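Local coordinates for type VII secretion system protein EssB (Staphylococcus aureus, PDB 4ANN) that is an integral membrane component of the type VII (Ess) secretion system, probably needed for secretion of EsxA and EsxB, seen here as its cytoplasmic segment, at residues L36-L39 against L40-S44; L52-R56 against D57-I61; K83-Y86 against L87-K91; E162-L165 against E166-K169. All blocks are in the same frame, centred on the assembly; numbering follows the deposited sequence. Where two conformers were deposited one is given.

Contact 1. Residues L36-L39 against L40-S44; sequences LMYL and LEQHS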
loop_
_atom_site.group_PDB
_atom_site.type_symbol
_atom_site.label_atom_id
_atom_site.label_comp_id
_atom_site.label_asym_id
_atom_site.label_seq_id
_atom_site.Cartn_x
_atom_site.Cartn_y
_atom_site.Cartn_z
ATOM N N LEU A 36 0.399 -3.271 -23.526
ATOM C CA LEU A 36 -0.339 -3.315 -22.284
ATOM C C LEU A 36 0.016 -2.175 -21.369
ATOM O O LEU A 36 -0.615 -2.018 -20.332
ATOM C CB LEU A 36 -0.050 -4.653 -21.597
ATOM C CG LEU A 36 -0.533 -5.826 -22.434
ATOM C CD1 LEU A 36 0.012 -7.114 -21.878
ATOM C CD2 LEU A 36 -2.082 -5.840 -22.468
ATOM N N MET A 37 1.056 -1.381 -21.729
ATOM C CA MET A 37 1.506 -0.355 -20.763
ATOM C C MET A 37 0.418 0.682 -20.505
ATOM O O MET A 37 0.387 1.324 -19.452
ATOM C CB MET A 37 2.825 0.231 -21.246
ATOM C CG MET A 37 3.997 -0.737 -21.233
ATOM S SD MET A 37 4.645 -1.198 -19.602
ATOM C CE MET A 37 3.821 -2.740 -19.347
ATOM N N TYR A 38 -0.505 0.873 -21.435
ATOM C CA TYR A 38 -1.631 1.802 -21.245
ATOM C C TYR A 38 -2.431 1.420 -19.999
ATOM O O TYR A 38 -3.093 2.266 -19.407
ATOM C CB TYR A 38 -2.532 1.818 -22.501
ATOM C CG TYR A 38 -3.551 0.711 -22.531
ATOM C CD1 TYR A 38 -3.145 -0.547 -22.997
ATOM C CD2 TYR A 38 -4.881 0.869 -22.105
ATOM C CE1 TYR A 38 -3.998 -1.637 -23.043
ATOM C CE2 TYR A 38 -5.756 -0.203 -22.146
ATOM C CZ TYR A 38 -5.295 -1.415 -22.615
ATOM O OH TYR A 38 -6.201 -2.444 -22.650
ATOM N N LEU A 39 -2.412 0.143 -19.579
ATOM C CA LEU A 39 -3.161 -0.246 -18.353
ATOM C C LEU A 39 -2.630 0.494 -17.165
ATOM O O LEU A 39 -3.371 0.641 -16.135
ATOM C CB LEU A 39 -3.084 -1.741 -18.130
ATOM C CG LEU A 39 -3.798 -2.569 -19.208
ATOM C CD1 LEU A 39 -3.579 -4.059 -18.993
ATOM C CD2 LEU A 39 -5.274 -2.236 -19.326
ATOM N N LEU A 40 -1.371 0.938 -17.171
ATOM C CA LEU A 40 -0.817 1.627 -16.011
ATOM C C LEU A 40 -1.395 3.018 -15.871
ATOM O O LEU A 40 -1.208 3.626 -14.791
ATOM C CB LEU A 40 0.685 1.679 -16.135
ATOM C CG LEU A 40 1.397 0.343 -16.139
ATOM C CD1 LEU A 40 2.922 0.495 -16.237
ATOM C CD2 LEU A 40 1.046 -0.466 -14.883
ATOM N N GLU A 41 -2.087 3.546 -16.873
ATOM C CA GLU A 41 -2.713 4.840 -16.758
ATOM C C GLU A 41 -4.231 4.745 -16.817
ATOM O O GLU A 41 -4.907 5.773 -16.767
ATOM C CB GLU A 41 -2.188 5.864 -17.787
ATOM C CG GLU A 41 -2.574 5.510 -19.217
ATOM C CD GLU A 41 -2.185 6.539 -20.235
ATOM O OE1 GLU A 41 -1.733 7.658 -19.913
ATOM O OE2 GLU A 41 -2.366 6.206 -21.452
ATOM N N GLN A 42 -4.821 3.553 -16.898
ATOM C CA GLN A 42 -6.256 3.417 -16.908
ATOM C C GLN A 42 -6.823 3.694 -15.514
ATOM O O GLN A 42 -6.287 3.210 -14.539
ATOM C CB GLN A 42 -6.618 1.989 -17.341
ATOM C CG GLN A 42 -8.055 1.780 -17.607
ATOM C CD GLN A 42 -8.385 0.481 -18.357
ATOM O OE1 GLN A 42 -8.400 0.468 -19.600
ATOM N NE2 GLN A 42 -8.611 -0.557 -17.585
ATOM N N HIS A 43 -7.893 4.455 -15.395
ATOM C CA HIS A 43 -8.502 4.622 -14.093
ATOM C C HIS A 43 -8.841 3.279 -13.456
ATOM O O HIS A 43 -9.386 2.399 -14.131
ATOM C CB HIS A 43 -9.769 5.470 -14.189
ATOM C CG HIS A 43 -10.356 5.616 -12.811
ATOM N ND1 HIS A 43 -9.845 6.405 -11.788
ATOM C CD2 HIS A 43 -11.438 5.012 -12.293
ATOM C CE1 HIS A 43 -10.608 6.318 -10.723
ATOM N NE2 HIS A 43 -11.574 5.460 -11.002
ATOM N N SER A 44 -8.530 3.170 -12.157
ATOM C CA SER A 44 -8.887 2.041 -11.346
ATOM C C SER A 44 -9.396 2.540 -9.990
ATOM O O SER A 44 -8.762 3.466 -9.451
ATOM C CB SER A 44 -7.684 1.151 -11.042
ATOM O OG SER A 44 -7.972 0.255 -9.963
#

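Contact 2. Residues L52-R56 against D57-I61; sequences LTELR and DSFQI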
loop_
_atom_site.group_PDB
_atom_site.type_symbol
_atom_site.label_atom_id
_atom_site.label_comp_id
_atom_site.label_asym_id
_atom_site.label_seq_id
_atom_site.Cartn_x
_atom_site.Cartn_y
_atom_site.Cartn_z
ATOM N N LEU A 52 0.795 8.051 -18.573
ATOM C CA LEU A 52 1.900 7.393 -19.243
ATOM C C LEU A 52 2.481 8.226 -20.361
ATOM O O LEU A 52 1.724 8.776 -21.194
ATOM C CB LEU A 52 1.360 6.071 -19.866
ATOM C CG LEU A 52 2.395 5.180 -20.560
ATOM C CD1 LEU A 52 3.337 4.626 -19.521
ATOM C CD2 LEU A 52 1.638 4.106 -21.372
ATOM N N THR A 53 3.784 8.362 -20.427
ATOM C CA THR A 53 4.502 8.921 -21.551
ATOM C C THR A 53 5.486 7.871 -22.036
ATOM O O THR A 53 5.928 6.986 -21.273
ATOM C CB THR A 53 5.216 10.229 -21.203
ATOM O OG1 THR A 53 5.962 10.008 -20.016
ATOM C CG2 THR A 53 4.283 11.388 -21.058
ATOM N N GLU A 54 5.857 7.959 -23.311
ATOM C CA GLU A 54 6.756 7.013 -23.934
ATOM C C GLU A 54 7.913 7.758 -24.556
ATOM O O GLU A 54 7.714 8.560 -25.489
ATOM C CB GLU A 54 6.029 6.156 -24.983
ATOM C CG GLU A 54 6.970 5.090 -25.553
ATOM C CD GLU A 54 6.443 4.334 -26.754
ATOM O OE1 GLU A 54 5.273 4.449 -27.069
ATOM O OE2 GLU A 54 7.250 3.633 -27.388
ATOM N N LEU A 55 9.105 7.544 -24.016
ATOM C CA LEU A 55 10.348 8.138 -24.443
ATOM C C LEU A 55 11.000 7.201 -25.468
ATOM O O LEU A 55 10.437 6.183 -25.870
ATOM C CB LEU A 55 11.209 8.425 -23.244
ATOM C CG LEU A 55 10.748 9.500 -22.274
ATOM C CD1 LEU A 55 9.544 9.140 -21.457
ATOM C CD2 LEU A 55 11.898 9.859 -21.328
ATOM N N ARG A 56 12.242 7.536 -25.892
ATOM C CA ARG A 56 12.921 6.649 -26.842
ATOM C C ARG A 56 13.107 5.243 -26.278
ATOM O O ARG A 56 12.783 4.250 -26.952
ATOM C CB ARG A 56 14.260 7.224 -27.256
ATOM C CG ARG A 56 14.162 8.440 -28.142
ATOM C CD ARG A 56 15.501 9.172 -28.285
ATOM N NE ARG A 56 15.905 9.810 -27.079
ATOM C CZ ARG A 56 16.993 10.511 -26.864
ATOM N NH1 ARG A 56 17.861 10.611 -27.862
ATOM N NH2 ARG A 56 17.185 11.083 -25.679
ATOM N N ASP A 57 13.650 5.189 -25.046
ATOM C CA ASP A 57 14.100 3.912 -24.478
ATOM C C ASP A 57 13.412 3.559 -23.152
ATOM O O ASP A 57 13.811 2.606 -22.482
ATOM C CB ASP A 57 15.610 3.879 -24.342
ATOM C CG ASP A 57 16.349 3.843 -25.650
ATOM O OD1 ASP A 57 15.780 3.681 -26.748
ATOM O OD2 ASP A 57 17.623 4.009 -25.550
ATOM N N SER A 58 12.365 4.305 -22.752
ATOM C CA SER A 58 11.690 4.051 -21.504
ATOM C C SER A 58 10.239 4.517 -21.639
ATOM O O SER A 58 9.884 5.272 -22.538
ATOM C CB SER A 58 12.354 4.729 -20.319
ATOM O OG SER A 58 12.181 6.137 -20.400
ATOM N N PHE A 59 9.434 4.087 -20.663
ATOM C CA PHE A 59 8.164 4.629 -20.365
ATOM C C PHE A 59 8.279 5.404 -19.068
ATOM O O PHE A 59 9.059 5.020 -18.150
ATOM C CB PHE A 59 7.110 3.557 -20.178
ATOM C CG PHE A 59 6.823 2.705 -21.397
ATOM C CD1 PHE A 59 5.925 3.131 -22.358
ATOM C CD2 PHE A 59 7.461 1.495 -21.616
ATOM C CE1 PHE A 59 5.635 2.421 -23.491
ATOM C CE2 PHE A 59 7.191 0.767 -22.743
ATOM C CZ PHE A 59 6.292 1.211 -23.687
ATOM N N GLN A 60 7.541 6.498 -18.930
ATOM C CA GLN A 60 7.479 7.214 -17.653
ATOM C C GLN A 60 6.014 7.323 -17.240
ATOM O O GLN A 60 5.081 7.438 -18.038
ATOM C CB GLN A 60 8.175 8.575 -17.725
ATOM C CG GLN A 60 9.678 8.465 -17.757
ATOM C CD GLN A 60 10.428 9.789 -17.841
ATOM O OE1 GLN A 60 9.813 10.816 -17.969
ATOM N NE2 GLN A 60 11.738 9.716 -17.712
ATOM N N ILE A 61 5.808 7.256 -15.933
ATOM C CA ILE A 61 4.529 7.442 -15.281
ATOM C C ILE A 61 4.592 8.663 -14.361
ATOM O O ILE A 61 5.517 8.831 -13.587
ATOM C CB ILE A 61 4.091 6.219 -14.444
ATOM C CG1 ILE A 61 3.644 5.042 -15.334
ATOM C CG2 ILE A 61 3.059 6.588 -13.413
ATOM C CD1 ILE A 61 2.261 5.147 -15.940
HETATM O O HOH W 1 4.149 10.427 -17.723
HETATM O O HOH W 2 7.567 11.978 -18.902
#

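Contact 3. Residues K83-Y86 against L87-K91; sequences KLRY and LLNIK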
loop_
_atom_site.group_PDB
_atom_site.type_symbol
_atom_site.label_atom_id
_atom_site.label_comp_id
_atom_site.label_asym_id
_atom_site.label_seq_id
_atom_site.Cartn_x
_atom_site.Cartn_y
_atom_site.Cartn_z
ATOM N N LYS A 83 -9.281 6.758 13.121
ATOM C CA LYS A 83 -8.043 6.056 12.814
ATOM C C LYS A 83 -8.285 4.583 12.597
ATOM O O LYS A 83 -7.801 3.985 11.636
ATOM C CB LYS A 83 -7.085 6.307 13.979
ATOM C CG LYS A 83 -5.712 5.694 13.749
ATOM C CD LYS A 83 -4.801 5.901 14.971
ATOM C CE LYS A 83 -4.476 7.334 15.222
ATOM N NZ LYS A 83 -3.497 7.496 16.316
ATOM N N LEU A 84 -9.020 3.964 13.505
ATOM C CA LEU A 84 -9.351 2.543 13.369
ATOM C C LEU A 84 -10.187 2.263 12.127
ATOM O O LEU A 84 -9.961 1.278 11.458
ATOM C CB LEU A 84 -10.065 2.023 14.619
ATOM C CG LEU A 84 -9.155 1.842 15.847
ATOM C CD1 LEU A 84 -9.950 1.691 17.099
ATOM C CD2 LEU A 84 -8.216 0.653 15.605
ATOM N N ARG A 85 -11.137 3.136 11.803
ATOM C CA ARG A 85 -11.947 2.944 10.599
ATOM C C ARG A 85 -11.042 2.876 9.365
ATOM O O ARG A 85 -11.191 1.993 8.505
ATOM C CB ARG A 85 -12.991 4.014 10.486
ATOM C CG ARG A 85 -13.902 3.828 9.288
ATOM C CD ARG A 85 -15.114 4.739 9.314
ATOM N NE ARG A 85 -14.833 6.166 9.121
ATOM C CZ ARG A 85 -14.698 6.764 7.975
ATOM N NH1 ARG A 85 -14.725 6.069 6.847
ATOM N NH2 ARG A 85 -14.511 8.070 7.944
ATOM N N TYR A 86 -10.138 3.849 9.243
ATOM C CA TYR A 86 -9.220 3.893 8.138
ATOM C C TYR A 86 -8.327 2.661 8.113
ATOM O O TYR A 86 -8.125 2.030 7.046
ATOM C CB TYR A 86 -8.372 5.164 8.182
ATOM C CG TYR A 86 -9.060 6.402 7.602
ATOM C CD1 TYR A 86 -10.288 6.880 8.032
ATOM C CD2 TYR A 86 -8.449 7.114 6.563
ATOM C CE1 TYR A 86 -10.877 7.989 7.488
ATOM C CE2 TYR A 86 -9.040 8.231 6.019
ATOM C CZ TYR A 86 -10.273 8.667 6.467
ATOM O OH TYR A 86 -10.886 9.761 5.925
ATOM N N LEU A 87 -7.767 2.286 9.257
ATOM C CA LEU A 87 -6.906 1.102 9.324
ATOM C C LEU A 87 -7.643 -0.166 8.915
ATOM O O LEU A 87 -7.091 -0.985 8.166
ATOM C CB LEU A 87 -6.315 0.953 10.708
ATOM C CG LEU A 87 -5.243 1.940 11.123
ATOM C CD1 LEU A 87 -4.965 1.826 12.605
ATOM C CD2 LEU A 87 -3.993 1.742 10.308
ATOM N N LEU A 88 -8.870 -0.341 9.388
ATOM C CA LEU A 88 -9.688 -1.485 9.021
ATOM C C LEU A 88 -9.924 -1.515 7.527
ATOM O O LEU A 88 -9.922 -2.578 6.897
ATOM C CB LEU A 88 -10.975 -1.465 9.799
ATOM C CG LEU A 88 -10.869 -1.977 11.246
ATOM C CD1 LEU A 88 -12.022 -1.491 12.101
ATOM C CD2 LEU A 88 -10.815 -3.516 11.253
ATOM N N ASN A 89 -10.134 -0.354 6.926
ATOM C CA ASN A 89 -10.416 -0.307 5.489
ATOM C C ASN A 89 -9.243 -0.668 4.632
ATOM O O ASN A 89 -9.452 -0.988 3.442
ATOM C CB ASN A 89 -10.956 1.070 5.095
ATOM C CG ASN A 89 -12.389 1.334 5.566
ATOM O OD1 ASN A 89 -13.123 0.414 5.905
ATOM N ND2 ASN A 89 -12.765 2.589 5.540
ATOM N N ILE A 90 -8.017 -0.631 5.135
ATOM C CA ILE A 90 -6.829 -0.946 4.308
ATOM C C ILE A 90 -6.958 -2.309 3.661
ATOM O O ILE A 90 -6.493 -2.535 2.547
ATOM C CB ILE A 90 -5.544 -0.828 5.135
ATOM C CG1 ILE A 90 -5.282 0.617 5.532
ATOM C CG2 ILE A 90 -4.356 -1.484 4.426
ATOM C CD1 ILE A 90 -4.153 0.806 6.535
ATOM N N LYS A 91 -7.586 -3.260 4.347
ATOM C CA LYS A 91 -7.726 -4.621 3.823
ATOM C C LYS A 91 -8.447 -4.653 2.496
ATOM O O LYS A 91 -8.321 -5.651 1.745
ATOM C CB LYS A 91 -8.441 -5.478 4.882
ATOM C CG LYS A 91 -9.969 -5.417 4.884
ATOM C CD LYS A 91 -10.508 -6.571 5.711
ATOM C CE LYS A 91 -12.008 -6.701 5.913
ATOM N NZ LYS A 91 -12.358 -8.086 6.392
#

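Contact 4. Residues E162-L165 against E166-K169; sequences EGNL and ELHK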
loop_
_atom_site.group_PDB
_atom_site.type_symbol
_atom_site.label_atom_id
_atom_site.label_comp_id
_atom_site.label_asym_id
_atom_site.label_seq_id
_atom_site.Cartn_x
_atom_site.Cartn_y
_atom_site.Cartn_z
ATOM N N GLU A 162 11.769 -4.395 8.419
ATOM C CA GLU A 162 13.140 -4.874 8.289
ATOM C C GLU A 162 13.665 -5.586 9.530
ATOM O O GLU A 162 14.724 -6.197 9.425
ATOM C CB GLU A 162 14.060 -3.684 7.912
ATOM C CG GLU A 162 13.676 -3.132 6.534
ATOM C CD GLU A 162 14.233 -1.798 6.160
ATOM O OE1 GLU A 162 15.104 -1.228 6.851
ATOM O OE2 GLU A 162 13.798 -1.189 5.146
ATOM N N GLY A 163 13.010 -5.511 10.646
ATOM C CA GLY A 163 13.522 -6.044 11.880
ATOM C C GLY A 163 13.054 -7.454 12.145
ATOM O O GLY A 163 12.312 -8.084 11.357
ATOM N N ASN A 164 13.492 -7.993 13.263
ATOM C CA ASN A 164 12.983 -9.259 13.812
ATOM C C ASN A 164 11.776 -8.856 14.605
ATOM O O ASN A 164 11.883 -8.410 15.758
ATOM C CB ASN A 164 14.117 -9.895 14.634
ATOM C CG ASN A 164 13.754 -11.241 15.187
ATOM O OD1 ASN A 164 14.683 -12.125 15.419
ATOM N ND2 ASN A 164 12.524 -11.480 15.463
ATOM N N LEU A 165 10.609 -8.987 14.035
ATOM C CA LEU A 165 9.408 -8.324 14.580
ATOM C C LEU A 165 9.070 -8.808 15.964
ATOM O O LEU A 165 8.713 -7.983 16.829
ATOM C CB LEU A 165 8.224 -8.476 13.620
ATOM C CG LEU A 165 7.028 -7.610 13.920
ATOM C CD1 LEU A 165 7.364 -6.118 13.788
ATOM C CD2 LEU A 165 5.862 -8.018 13.012
ATOM N N GLU A 166 9.200 -10.116 16.255
ATOM C CA GLU A 166 8.834 -10.575 17.574
ATOM C C GLU A 166 9.805 -10.147 18.646
ATOM O O GLU A 166 9.447 -10.209 19.827
ATOM C CB GLU A 166 8.622 -12.106 17.518
ATOM C CG GLU A 166 7.350 -12.332 16.734
ATOM C CD GLU A 166 6.386 -13.292 17.313
ATOM O OE1 GLU A 166 6.546 -13.614 18.488
ATOM O OE2 GLU A 166 5.538 -13.689 16.508
ATOM N N LEU A 167 10.997 -9.672 18.302
ATOM C CA LEU A 167 11.920 -9.099 19.265
ATOM C C LEU A 167 11.665 -7.605 19.480
ATOM O O LEU A 167 12.417 -6.950 20.217
ATOM C CB LEU A 167 13.346 -9.353 18.840
ATOM C CG LEU A 167 13.771 -10.838 18.842
ATOM C CD1 LEU A 167 15.259 -10.966 18.549
ATOM C CD2 LEU A 167 13.469 -11.572 20.135
ATOM N N HIS A 168 10.634 -7.030 18.876
ATOM C CA HIS A 168 10.331 -5.608 19.075
ATOM C C HIS A 168 10.108 -5.301 20.539
ATOM O O HIS A 168 9.377 -5.989 21.244
ATOM C CB HIS A 168 9.055 -5.304 18.276
ATOM C CG HIS A 168 8.540 -3.905 18.470
ATOM N ND1 HIS A 168 9.152 -2.872 17.862
ATOM C CD2 HIS A 168 7.526 -3.361 19.144
ATOM C CE1 HIS A 168 8.585 -1.739 18.172
ATOM N NE2 HIS A 168 7.528 -1.998 18.963
ATOM N N LYS A 169 10.687 -4.174 20.966
ATOM C CA LYS A 169 10.438 -3.608 22.305
ATOM C C LYS A 169 9.549 -2.400 22.133
ATOM O O LYS A 169 9.884 -1.459 21.428
ATOM C CB LYS A 169 11.743 -3.242 22.978
ATOM C CG LYS A 169 12.649 -4.416 23.239
ATOM C CD LYS A 169 11.955 -5.466 24.102
#

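Contact 1. Residues L36-L39 against L40-S44
Gln42 lies beside Tyr38 and Leu39 at the end of a short 3-10 turn, all three side chains pointing the same way. From CB outward, its contacts are these. CB is 3.7 Å from the O of Leu39, the oxygen to which the Gln42 N gives a weak bond. The first torsion swings CG away from the backbone N (chi1 -170°), and with the chain extended beyond it the amide is carried out alongside the ring and the leucine. There OE1 lies 3.7 Å from CE2 of the Tyr38 ring, coming at the ring obliquely with the two planes 72° apart, while NE2 is 4.1 Å from CD2 of Leu39. These are plain van der Waals contacts. Leu39 also touches the tyrosine, its CG lying 3.9 Å above one face of the Tyr38 ring, toward the rim.

Further round the turn, Leu40 lays CB 3.3 Å from the carbonyl O of Met37, and CG follows close to the same oxygen. The Leu40 N donates to it at 2.9 Å, and the Glu41 N reaches the O of Tyr38 at 3.0 Å. Both donors sit well above the carbonyl plane, in keeping with the i to i+3 winding of a 3-10 turn.

The turn belongs to the long connection between strands 21-25 and 50-54. Its greasy side, Met37 and Leu40, packs on Phe59 and Ile61 of strand 58-63 and on Leu125 of strand 124-125, whereas the Leu39 O accepts a hydrogen bond from the hydroxyl of Tyr101 in strand 101-102.

Contact 2. Residues L52-R56 against D57-I61
Glu54 and Phe59 face each other as a non-hydrogen-bonded pair of an antiparallel hairpin, and the glutamate's aliphatic part lies alongside the ring. CG of Glu54 comes to 3.6 Å from CE1 of Phe59, obliquely; CG, anti to the backbone N (chi1 -176°), and the extended chain carry the carboxylate on past the ring. On the same face Leu52 pairs with Ile61, again without hydrogen bonds, its CD1 3.8 Å from CD1 of Ile61 and 4.0 Å from CB of Phe59.

Between the two pairs, Thr53 and Gln60 bond in both directions. The Thr53 N points at the Gln60 O in the carbonyl plane, 2.9 Å away and almost straight; the return bond is tilted. Their side chains occupy the other face, where a water 2.8 Å from OG1 of Thr53 donates to OE1 of Gln60 at 2.7 Å. Leu55 crosses the glutamine at about a right angle, CD2 being 3.6 Å from NE2. The hydrogen bond from the Leu55 N to the Ser58 O (2.8 Å) closes the turn, whereas the buried Ser58 N finds no partner.

One shell further out, Lys26 NZ forms a salt bridge with OE2 of Glu54 and hydrogen bonds to the O atoms of Leu55 and Arg56, so a single amine grips the turn. Strand 58-63 is the middle one of three, flanked by 50-54 and 21-25; NE2 of Gln60 hydrogen-bonds to OE1 of Glu23 on the latter, while Phe34, between strands 21-25 and 50-54, meets the Phe59 ring edge-to-face.

Contact 3. Residues K83-Y86 against L87-K91
Lys83 to Leu88 are wound as alpha-helix. The Leu87 N gives a hydrogen bond to the Lys83 O at 2.9 Å. The next, from the Leu88 N to the Leu84 O, measures 2.8 Å, and both are nearly straight. The bond from the Asn89 N to the Arg85 O is longer, 3.0 Å, and more bent, and by the Ile90 N the i to i+4 bond to the Tyr86 O is weak, at 3.3 Å and 124°. The Ile90 N also bonds to the Leu87 O, an i to i+3 bond.

This is the last part of helix 80-89, in a protein of the YukC family, whose clan also holds the protein kinases. The helix lies among helices 136-151 and 183-192 and strand 110-112: Leu88 turns to Leu190 and Thr187, Ile90 packs on Leu110 and Phe112, and the Tyr86 ring meets Phe112.

Lys83 and Leu87 run side by side, CG of the lysine 4.1 Å from CD1 of the leucine, while CG of Leu87 lies 3.3 Å from the Lys83 O. Leu88 rests on the next carbonyl in the same way, its CB and CG both 3.4 Å from the Leu84 O and CD1 close behind.

Arg85 and Asn89 meet on another side. The two side chains cross at a slant, guanidinium and amide planes 69° apart, with CG of Arg85 4.1 Å from ND2 of Asn89. Polar ends look elsewhere: Lys83 NZ bonds to the O atoms of Ala150 and Lys76, Arg85 NE forms a salt bridge with Glu82 and its NH1 bonds to the Asp115 O, and Asn89 ND2 bonds to the Gly116 O.

Contact 4. Residues E162-L165 against E166-K169
A short 3-10 turn, lying in the connection that leads from helix 157-162 to helix 172-179, brings Asn164 and Leu165 against Leu167 and His168. Two backbone bonds define it: the Leu167 N to the Asn164 O, and the His168 N to the Leu165 O, each 3.0 Å long. The second is the straighter, at 158° against 140°. In both, the donor stands well above the plane of the carbonyl it reaches, as is usual for i to i+3 bonds.

Over this frame the side chain of Asn164 slants across Leu167. Its CG is anti to the backbone N (chi1 -177°), which lays the amide across the leucine, so that OD1 comes to 3.4 Å from CD1 of Leu167 and ND2 to 3.7 Å from CG of the same leucine. The two side chains make no polar bond with each other; it is amide against hydrocarbon, on the surface of the protein.

At the far end, CB of His168 is only 3.1 Å from the Leu165 O, the oxygen that its own N-H uses. The ring then heads away from the turn, where NE2 bonds to OE1 of Glu174.

That bond ties the turn to the first part of helix 172-179. Leu165, Glu166 and His168 all rest on Ile178 of the same helix, which the chain enters soon after Lys169.

Contacts 1 and 2 are direct neighbours, with centres 13 Å apart. OE1 of Glu41 lies 2.9 Å from the N of Leu52, a probable hydrogen bond. CG of Met37 is 3.8 Å from CE2 of Phe59, and CB of Leu40 is 3.8 Å from CD1 of Ile61, so the turn packs against the hairpin face that carries Leu52, Phe59 and Ile61. Contacts 3 and 4 stand apart from that pair and from each other. The helical contact 3 is about 27 Å from contact 1 between centres, and about 23 Å from contact 4. Contacts 2 and 4 are about 40 Å apart, centre to centre, on opposite sides of the chain's centre.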